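PDB 4R1D: Tle cognate immunity protein 4 C-terminal domain-containing protein from Pseudomonas aeruginosa PAO1, which probably protects the bacterium from its own type VI secretion lipase Tle4 by forming an inhibitory complex with that effector. Local coordinates for residues B[1-6]-B[15-20]; B[67-72]-B[80-85]; B[92-97]-B[111-116]. All blocks are in the same frame, centred on the assembly; numbering follows the deposited sequence.

Contact 1: residues B[1-6]-B[15-20]; sequences MDKTGW and LIDLPP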
loop_
_atom_site.group_PDB
_atom_site.type_symbol
_atom_site.label_atom_id
_atom_site.label_comp_id
_atom_site.label_asym_id
_atom_site.label_seq_id
_atom_site.Cartn_x
_atom_site.Cartn_y
_atom_site.Cartn_z
ATOM N N MET B 1 -37.586 -10.737 10.403
ATOM C CA MET B 1 -37.475 -10.371 8.999
ATOM C C MET B 1 -37.861 -11.552 8.113
ATOM O O MET B 1 -37.529 -12.694 8.416
ATOM C CB MET B 1 -36.046 -9.911 8.677
ATOM C CG MET B 1 -35.893 -9.226 7.327
ATOM S SD MET B 1 -34.183 -8.748 6.958
ATOM C CE MET B 1 -34.420 -7.773 5.479
ATOM N N ASP B 2 -38.552 -11.269 7.013
ATOM C CA ASP B 2 -38.956 -12.304 6.067
ATOM C C ASP B 2 -37.771 -12.787 5.236
ATOM O O ASP B 2 -37.302 -12.079 4.348
ATOM C CB ASP B 2 -40.057 -11.765 5.147
ATOM C CG ASP B 2 -40.560 -12.800 4.159
ATOM O OD1 ASP B 2 -41.293 -12.414 3.223
ATOM O OD2 ASP B 2 -40.233 -13.994 4.314
ATOM N N LYS B 3 -37.294 -13.994 5.526
ATOM C CA LYS B 3 -36.151 -14.562 4.814
ATOM C C LYS B 3 -36.599 -15.475 3.676
ATOM O O LYS B 3 -35.915 -16.437 3.319
ATOM C CB LYS B 3 -35.229 -15.316 5.777
ATOM C CG LYS B 3 -34.661 -14.447 6.882
ATOM C CD LYS B 3 -33.964 -15.277 7.945
ATOM C CE LYS B 3 -32.778 -16.032 7.387
ATOM N NZ LYS B 3 -32.135 -16.831 8.458
ATOM N N THR B 4 -37.756 -15.168 3.106
ATOM C CA THR B 4 -38.240 -15.921 1.960
ATOM C C THR B 4 -37.237 -15.838 0.817
ATOM O O THR B 4 -36.887 -14.747 0.358
ATOM C CB THR B 4 -39.616 -15.411 1.486
ATOM O OG1 THR B 4 -40.608 -15.718 2.475
ATOM C CG2 THR B 4 -39.997 -16.073 0.171
ATOM N N GLY B 5 -36.750 -16.993 0.378
ATOM C CA GLY B 5 -35.821 -17.047 -0.734
ATOM C C GLY B 5 -34.357 -16.846 -0.366
ATOM O O GLY B 5 -33.482 -16.978 -1.224
ATOM N N TRP B 6 -34.082 -16.522 0.895
ATOM C CA TRP B 6 -32.691 -16.387 1.331
ATOM C C TRP B 6 -31.942 -17.692 1.100
ATOM O O TRP B 6 -32.539 -18.769 1.105
ATOM C CB TRP B 6 -32.598 -15.965 2.799
ATOM C CG TRP B 6 -32.869 -14.521 3.013
ATOM C CD1 TRP B 6 -33.840 -13.765 2.412
ATOM C CD2 TRP B 6 -32.137 -13.632 3.865
ATOM N NE1 TRP B 6 -33.770 -12.463 2.865
ATOM C CE2 TRP B 6 -32.733 -12.360 3.755
ATOM C CE3 TRP B 6 -31.042 -13.792 4.722
ATOM C CZ2 TRP B 6 -32.263 -11.251 4.461
ATOM C CZ3 TRP B 6 -30.586 -12.694 5.421
ATOM C CH2 TRP B 6 -31.197 -11.445 5.293
ATOM N N LEU B 15 -21.498 -21.515 7.970
ATOM C CA LEU B 15 -22.672 -21.224 7.143
ATOM C C LEU B 15 -23.178 -19.821 7.470
ATOM O O LEU B 15 -23.014 -19.344 8.592
ATOM C CB LEU B 15 -23.805 -22.215 7.454
ATOM C CG LEU B 15 -23.533 -23.710 7.306
ATOM C CD1 LEU B 15 -24.746 -24.499 7.802
ATOM C CD2 LEU B 15 -23.222 -24.056 5.865
ATOM N N ILE B 16 -23.813 -19.179 6.494
ATOM C CA ILE B 16 -24.443 -17.888 6.695
ATOM C C ILE B 16 -25.563 -17.748 5.673
ATOM O O ILE B 16 -25.457 -18.277 4.569
ATOM C CB ILE B 16 -23.430 -16.727 6.520
ATOM C CG1 ILE B 16 -24.022 -15.418 7.045
ATOM C CG2 ILE B 16 -22.998 -16.594 5.054
ATOM C CD1 ILE B 16 -23.021 -14.248 7.045
ATOM N N ASP B 17 -26.635 -17.048 6.037
ATOM C CA ASP B 17 -27.744 -16.823 5.114
ATOM C C ASP B 17 -27.716 -15.417 4.526
ATOM O O ASP B 17 -27.478 -14.453 5.243
ATOM C CB ASP B 17 -29.086 -17.047 5.825
ATOM C CG ASP B 17 -29.194 -18.431 6.469
ATOM O OD1 ASP B 17 -28.427 -19.345 6.110
ATOM O OD2 ASP B 17 -30.062 -18.603 7.346
ATOM N N LEU B 18 -27.940 -15.308 3.216
ATOM C CA LEU B 18 -27.978 -14.027 2.534
ATOM C C LEU B 18 -29.209 -13.964 1.641
ATOM O O LEU B 18 -29.708 -15.002 1.211
ATOM C CB LEU B 18 -26.716 -13.842 1.689
ATOM C CG LEU B 18 -25.421 -13.844 2.500
ATOM C CD1 LEU B 18 -24.190 -13.934 1.594
ATOM C CD2 LEU B 18 -25.379 -12.603 3.381
ATOM N N PRO B 19 -29.696 -12.746 1.366
ATOM C CA PRO B 19 -30.845 -12.526 0.474
ATOM C C PRO B 19 -30.552 -13.096 -0.907
ATOM O O PRO B 19 -29.389 -13.185 -1.304
ATOM C CB PRO B 19 -30.953 -10.999 0.384
ATOM C CG PRO B 19 -30.112 -10.455 1.491
ATOM C CD PRO B 19 -29.105 -11.490 1.856
ATOM N N PRO B 20 -31.600 -13.465 -1.657
ATOM C CA PRO B 20 -31.358 -14.150 -2.927
ATOM C C PRO B 20 -30.669 -13.276 -3.980
ATOM O O PRO B 20 -29.991 -13.815 -4.854
ATOM C CB PRO B 20 -32.771 -14.549 -3.380
ATOM C CG PRO B 20 -33.660 -13.522 -2.751
ATOM C CD PRO B 20 -33.031 -13.219 -1.413
#
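A proline alpha carbon sits squarely over the indole of W6: P19 CA lies 3.6 Å from the centroid of the W6 five-membered ring and only 1° off its normal, a CH-pi contact over the face. W6 closes a type II beta turn from K3 to W6, which leads into strand 7-11 of a small antiparallel sheet; the other segment is the end of strand 14-18 and the two prolines that follow it. P19 runs alongside the indole and rests its ring against the benzo half, with P19 CG 3.8 Å from W6 CZ2. P20 packs against the turn, its CB 3.3 Å from G5 O and its CD against W6 CD1. On the opposite face of the indole lies the K3 side chain, CG above the ring centre, so W6 is sandwiched between its own turn and the proline.

The K3 chain bends at chi3 (62°), turning CE toward D17, which it crosses at about a right angle. D17 is a buried hub: OD1 accepts from the T8 hydroxyl and is salt-bridged to R296, while OD2 meets the lysine; the two basic groups would offset the buried charge. The lysine salt bridge runs from K3 NZ to the anti lone pair of D17 OD2, at 2.9 Å.

Contact 2: residues B[67-72]-B[80-85]; sequences MFLRKI and GLLSWS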
loop_
_atom_site.group_PDB
_atom_site.type_symbol
_atom_site.label_atom_id
_atom_site.label_comp_id
_atom_site.label_asym_id
_atom_site.label_seq_id
_atom_site.Cartn_x
_atom_site.Cartn_y
_atom_site.Cartn_z
ATOM N N MET B 67 15.975 -19.876 -13.389
ATOM C CA MET B 67 14.954 -19.549 -12.405
ATOM C C MET B 67 14.043 -20.734 -12.129
ATOM O O MET B 67 13.463 -20.834 -11.051
ATOM C CB MET B 67 14.128 -18.326 -12.840
ATOM C CG MET B 67 14.862 -17.006 -12.675
ATOM S SD MET B 67 15.164 -16.622 -10.952
ATOM C CE MET B 67 13.497 -16.219 -10.397
ATOM N N PHE B 68 13.921 -21.641 -13.097
ATOM C CA PHE B 68 13.100 -22.828 -12.892
ATOM C C PHE B 68 13.889 -23.924 -12.187
ATOM O O PHE B 68 14.971 -24.299 -12.626
ATOM C CB PHE B 68 12.544 -23.356 -14.213
ATOM C CG PHE B 68 11.561 -24.478 -14.040
ATOM C CD1 PHE B 68 10.292 -24.226 -13.540
ATOM C CD2 PHE B 68 11.897 -25.782 -14.381
ATOM C CE1 PHE B 68 9.376 -25.250 -13.376
ATOM C CE2 PHE B 68 10.978 -26.814 -14.217
ATOM C CZ PHE B 68 9.720 -26.545 -13.717
ATOM N N LEU B 69 13.340 -24.435 -11.096
ATOM C CA LEU B 69 14.006 -25.488 -10.340
ATOM C C LEU B 69 13.479 -26.881 -10.688
ATOM O O LEU B 69 14.251 -27.756 -11.073
ATOM C CB LEU B 69 13.902 -25.205 -8.846
ATOM C CG LEU B 69 14.569 -23.847 -8.585
ATOM C CD1 LEU B 69 14.221 -23.305 -7.228
ATOM C CD2 LEU B 69 16.092 -23.946 -8.766
ATOM N N ARG B 70 12.172 -27.089 -10.573
ATOM C CA ARG B 70 11.605 -28.395 -10.889
ATOM C C ARG B 70 10.093 -28.389 -10.957
ATOM O O ARG B 70 9.428 -27.533 -10.371
ATOM C CB ARG B 70 12.071 -29.462 -9.882
ATOM C CG ARG B 70 11.889 -29.092 -8.414
ATOM C CD ARG B 70 12.589 -30.099 -7.494
ATOM N NE ARG B 70 13.070 -29.468 -6.262
ATOM C CZ ARG B 70 14.202 -28.774 -6.170
ATOM N NH1 ARG B 70 14.980 -28.624 -7.237
ATOM N NH2 ARG B 70 14.564 -28.226 -5.018
ATOM N N LYS B 71 9.558 -29.353 -11.694
ATOM C CA LYS B 71 8.138 -29.637 -11.661
ATOM C C LYS B 71 7.919 -30.835 -10.751
ATOM O O LYS B 71 8.540 -31.886 -10.935
ATOM C CB LYS B 71 7.627 -29.928 -13.065
ATOM C CG LYS B 71 6.126 -30.110 -13.148
ATOM C CD LYS B 71 5.704 -30.355 -14.585
ATOM C CE LYS B 71 4.222 -30.650 -14.685
ATOM N NZ LYS B 71 3.851 -30.994 -16.085
ATOM N N ILE B 72 7.053 -30.665 -9.754
ATOM C CA ILE B 72 6.804 -31.694 -8.762
ATOM C C ILE B 72 5.443 -32.355 -8.964
ATOM O O ILE B 72 4.438 -31.677 -9.181
ATOM C CB ILE B 72 6.910 -31.120 -7.327
ATOM C CG1 ILE B 72 8.321 -30.566 -7.085
ATOM C CG2 ILE B 72 6.567 -32.181 -6.291
ATOM C CD1 ILE B 72 8.441 -29.700 -5.847
ATOM N N GLY B 80 3.190 -29.138 -9.152
ATOM C CA GLY B 80 3.712 -27.850 -8.733
ATOM C C GLY B 80 4.886 -27.406 -9.575
ATOM O O GLY B 80 5.701 -28.225 -9.994
ATOM N N LEU B 81 4.968 -26.107 -9.841
ATOM C CA LEU B 81 6.147 -25.532 -10.464
ATOM C C LEU B 81 6.943 -24.823 -9.384
ATOM O O LEU B 81 6.424 -23.944 -8.703
ATOM C CB LEU B 81 5.763 -24.539 -11.572
ATOM C CG LEU B 81 4.876 -25.084 -12.703
ATOM C CD1 LEU B 81 4.472 -23.991 -13.683
ATOM C CD2 LEU B 81 5.577 -26.233 -13.436
ATOM N N LEU B 82 8.199 -25.218 -9.223
ATOM C CA LEU B 82 9.061 -24.623 -8.213
ATOM C C LEU B 82 10.108 -23.761 -8.886
ATOM O O LEU B 82 10.871 -24.235 -9.744
ATOM C CB LEU B 82 9.742 -25.722 -7.388
ATOM C CG LEU B 82 10.481 -25.249 -6.134
ATOM C CD1 LEU B 82 9.492 -24.899 -5.051
ATOM C CD2 LEU B 82 11.411 -26.360 -5.651
ATOM N N SER B 83 10.142 -22.490 -8.502
ATOM C CA SER B 83 11.105 -21.540 -9.046
ATOM C C SER B 83 11.684 -20.738 -7.894
ATOM O O SER B 83 11.139 -20.765 -6.797
ATOM C CB SER B 83 10.429 -20.607 -10.062
ATOM O OG SER B 83 9.386 -19.851 -9.452
ATOM N N TRP B 84 12.798 -20.048 -8.122
ATOM C CA TRP B 84 13.280 -19.073 -7.142
ATOM C C TRP B 84 12.241 -17.964 -6.972
ATOM O O TRP B 84 11.583 -17.581 -7.932
ATOM C CB TRP B 84 14.625 -18.485 -7.581
ATOM C CG TRP B 84 15.763 -19.428 -7.328
ATOM C CD1 TRP B 84 16.562 -20.024 -8.263
ATOM C CD2 TRP B 84 16.219 -19.893 -6.054
ATOM N NE1 TRP B 84 17.492 -20.832 -7.645
ATOM C CE2 TRP B 84 17.300 -20.770 -6.290
ATOM C CE3 TRP B 84 15.817 -19.659 -4.735
ATOM C CZ2 TRP B 84 17.983 -21.401 -5.256
ATOM C CZ3 TRP B 84 16.500 -20.286 -3.711
ATOM C CH2 TRP B 84 17.570 -21.147 -3.978
ATOM N N SER B 85 12.099 -17.437 -5.758
ATOM C CA SER B 85 11.068 -16.428 -5.504
ATOM C C SER B 85 11.413 -15.048 -6.071
ATOM O O SER B 85 10.545 -14.177 -6.176
ATOM C CB SER B 85 10.755 -16.330 -4.014
ATOM O OG SER B 85 11.880 -15.876 -3.304
#
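A classic beta bulge sets two residues, L69 and R70, opposite the single residue L82 in the antiparallel hairpin of strands 68-73 and 79-84.

Backbone hydrogen bonds define it. L82 O accepts twice, from L69 N at 2.8 Å and from R70 N at 3.2 Å, and L82 N answers to R70 O. Beyond the bulge I72 and G80 form a regular hydrogen-bonded pair, bonded in both directions; at the other end W84 N donates to M67 O. Between the R70–L82 and I72–G80 pairs, K71 and L81 are a non-hydrogen-bonded pair, where K71 CA makes a CA-H...O contact with G80 O.

Apolar packing adds to this. On the side of F68, K71 and L81, the methyl L81 CD2 meets the edge of the F68 ring near its plane, 3.9 Å from CE1, and also touches K71 CG; helix 42-58 packs against this side. At the end of the hairpin, the M67 chain, bent at chi2 and chi3, brings its CE to 3.8 Å from W84 CB, and its sulfur makes an oblique Met-aromatic contact with the indole.

Flat groups are covered by leucine methyls. L69 crosses W84 at about a right angle and sets CD1 over the five-membered ring, 4.0 Å from its centroid and 2° off the normal. The R70 and L82 side chains run alongside each other in the same direction. The R70 guanidinium, salt-bridged through NE to E119 of helix 119-132, has one face against L82 CD2, which is 3.6 Å from R70 NE.

Contact 3: residues B[92-97]-B[111-116]; sequences TYLLDT and KGKVSV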
loop_
_atom_site.group_PDB
_atom_site.type_symbol
_atom_site.label_atom_id
_atom_site.label_comp_id
_atom_site.label_asym_id
_atom_site.label_seq_id
_atom_site.Cartn_x
_atom_site.Cartn_y
_atom_site.Cartn_z
ATOM N N THR B 92 14.175 -18.651 -0.250
ATOM C CA THR B 92 12.782 -18.970 -0.542
ATOM C C THR B 92 12.544 -19.247 -2.013
ATOM O O THR B 92 13.144 -18.620 -2.896
ATOM C CB THR B 92 11.804 -17.852 -0.089
ATOM O OG1 THR B 92 12.082 -16.640 -0.802
ATOM C CG2 THR B 92 11.920 -17.609 1.418
ATOM N N TYR B 93 11.657 -20.210 -2.251
ATOM C CA TYR B 93 11.162 -20.544 -3.571
ATOM C C TYR B 93 9.760 -19.982 -3.723
ATOM O O TYR B 93 9.108 -19.618 -2.744
ATOM C CB TYR B 93 11.011 -22.062 -3.703
ATOM C CG TYR B 93 12.265 -22.886 -3.503
ATOM C CD1 TYR B 93 13.440 -22.585 -4.172
ATOM C CD2 TYR B 93 12.255 -23.985 -2.661
ATOM C CE1 TYR B 93 14.585 -23.363 -3.987
ATOM C CE2 TYR B 93 13.381 -24.758 -2.473
ATOM C CZ TYR B 93 14.540 -24.445 -3.137
ATOM O OH TYR B 93 15.657 -25.231 -2.939
ATOM N N LEU B 94 9.301 -19.937 -4.967
ATOM C CA LEU B 94 7.891 -19.816 -5.265
ATOM C C LEU B 94 7.437 -21.210 -5.651
ATOM O O LEU B 94 8.044 -21.845 -6.526
ATOM C CB LEU B 94 7.706 -18.883 -6.454
ATOM C CG LEU B 94 6.283 -18.469 -6.818
ATOM C CD1 LEU B 94 5.601 -17.787 -5.624
ATOM C CD2 LEU B 94 6.332 -17.548 -8.031
ATOM N N LEU B 95 6.397 -21.697 -4.985
ATOM C CA LEU B 95 5.783 -22.968 -5.344
ATOM C C LEU B 95 4.383 -22.696 -5.871
ATOM O O LEU B 95 3.499 -22.273 -5.127
ATOM C CB LEU B 95 5.730 -23.903 -4.142
ATOM C CG LEU B 95 5.010 -25.236 -4.374
ATOM C CD1 LEU B 95 5.652 -25.989 -5.529
ATOM C CD2 LEU B 95 5.004 -26.072 -3.102
ATOM N N ASP B 96 4.211 -22.903 -7.171
ATOM C CA ASP B 96 2.937 -22.658 -7.847
ATOM C C ASP B 96 2.205 -23.994 -8.032
ATOM O O ASP B 96 2.516 -24.744 -8.962
ATOM C CB ASP B 96 3.232 -22.016 -9.197
ATOM C CG ASP B 96 1.995 -21.445 -9.876
ATOM O OD1 ASP B 96 0.936 -21.447 -9.239
ATOM O OD2 ASP B 96 2.116 -20.987 -11.040
ATOM N N THR B 97 1.257 -24.304 -7.150
ATOM C CA THR B 97 0.576 -25.606 -7.203
ATOM C C THR B 97 -0.756 -25.557 -7.939
ATOM O O THR B 97 -1.555 -24.630 -7.759
ATOM C CB THR B 97 0.311 -26.221 -5.815
ATOM O OG1 THR B 97 -0.676 -25.453 -5.124
ATOM C CG2 THR B 97 1.599 -26.332 -4.973
ATOM N N LYS B 111 -0.661 -20.676 -5.057
ATOM C CA LYS B 111 0.739 -20.310 -5.243
ATOM C C LYS B 111 1.248 -19.486 -4.078
ATOM O O LYS B 111 0.580 -18.563 -3.618
ATOM C CB LYS B 111 0.913 -19.518 -6.545
ATOM C CG LYS B 111 2.342 -19.017 -6.793
ATOM C CD LYS B 111 2.424 -18.188 -8.064
ATOM C CE LYS B 111 1.585 -16.927 -7.964
ATOM N NZ LYS B 111 1.757 -16.047 -9.155
ATOM N N GLY B 112 2.439 -19.819 -3.598
ATOM C CA GLY B 112 3.018 -19.042 -2.525
ATOM C C GLY B 112 4.469 -19.382 -2.292
ATOM O O GLY B 112 5.007 -20.300 -2.901
ATOM N N LYS B 113 5.110 -18.634 -1.404
ATOM C CA LYS B 113 6.527 -18.866 -1.139
ATOM C C LYS B 113 6.745 -20.006 -0.156
ATOM O O LYS B 113 5.953 -20.218 0.765
ATOM C CB LYS B 113 7.185 -17.577 -0.639
ATOM C CG LYS B 113 7.244 -16.507 -1.700
ATOM C CD LYS B 113 8.005 -15.282 -1.242
ATOM C CE LYS B 113 7.067 -14.271 -0.617
ATOM N NZ LYS B 113 7.750 -12.967 -0.424
ATOM N N VAL B 114 7.843 -20.734 -0.363
ATOM C CA VAL B 114 8.206 -21.857 0.480
ATOM C C VAL B 114 9.697 -21.740 0.818
ATOM O O VAL B 114 10.500 -21.361 -0.026
ATOM C CB VAL B 114 7.926 -23.183 -0.261
ATOM C CG1 VAL B 114 8.658 -24.342 0.388
ATOM C CG2 VAL B 114 6.416 -23.435 -0.347
ATOM N N SER B 115 10.067 -22.050 2.052
ATOM C CA SER B 115 11.479 -21.983 2.419
ATOM C C SER B 115 12.262 -23.134 1.802
ATOM O O SER B 115 11.786 -24.263 1.748
ATOM C CB SER B 115 11.669 -21.959 3.937
ATOM O OG SER B 115 11.529 -20.642 4.451
ATOM N N VAL B 116 13.467 -22.832 1.340
ATOM C CA VAL B 116 14.351 -23.863 0.808
ATOM C C VAL B 116 14.446 -25.033 1.784
ATOM O O VAL B 116 14.297 -26.196 1.396
ATOM C CB VAL B 116 15.751 -23.299 0.549
ATOM C CG1 VAL B 116 16.709 -24.422 0.156
ATOM C CG2 VAL B 116 15.693 -22.249 -0.539
HETATM O O HOH W 1 15.218 -27.435 -0.900
#
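Y93 pairs with V114 and reaches on to V116, so its side chain is worth following outward from the strand. CB lies 3.8 Å from V114 O, the carbonyl that also takes the hydrogen bond from Y93 N. A chi1 of -59° sets CG anti to the carbonyl carbon, beside the backbone N; the ring beyond it lies against V116, just after strand 107-115. CG and CD2 still pass near V114 O, and CD2 also nears V116 CA. CE2 comes to 3.5 Å from V116 CA, while CE1 on the far side meets V116 CG2. This methyl lies over one face of the ring, offset toward the rim, and its closest ring atom is CZ at 3.6 Å. At the tip, Y93 OH touches V116 CG1 and donates to a water 3.0 Å away, in the plane of the ring; the water in turn donates to V116 O, bridging hydroxyl and backbone.

Y93 and V114 bond in both directions, as do L95 and G112, with T92–S115, L94–K113 and D96–K111 as the non-hydrogen-bonded pairs. L95 CB packs on V114 CG2 at 3.9 Å, on the side covered by helix 119-132. On the other side, L94 CD1 touches K111 CG, and the aliphatic part of K111 passes D96, with CB 3.3 Å from D96 OD1. Their charged ends are not in contact; D96 OD2 is bound instead by Y98 and R109.

T92 OG1 bonds S85 OG of its own chain and D406 of the partner chain; S115 OG bonds D402 of the partner chain. Regularly paired and twisted, these strands form an antiparallel beta hairpin whose side bearing T92, K113 and S115 is part of the Tle4–Tli4 interface.

In the fold
Along the chain the three contacts come in series, and they fall into two groups. Contacts 2 and 3 are successive hairpins, about 8 Å apart between centres, whose inner strands 79-84 and 92-100 pair directly: S83 O is 2.7 Å from L94 N, a probable hydrogen bond. The four strands thus run side by side in the N-terminal family region; contact 3 has seven residues within reach of the partner chain, contact 2 one. Contact 1 is on the opposite side of the chain's centre, about 45 Å from contact 2 and 40 Å from contact 3 between centres; its segment 15-20 lies on strand 14-18 of a separate small sheet, between strands 7-11 and 296-297, which brings the two ends of the modelled chain together, while 1-6 is the loop leading into 7-11.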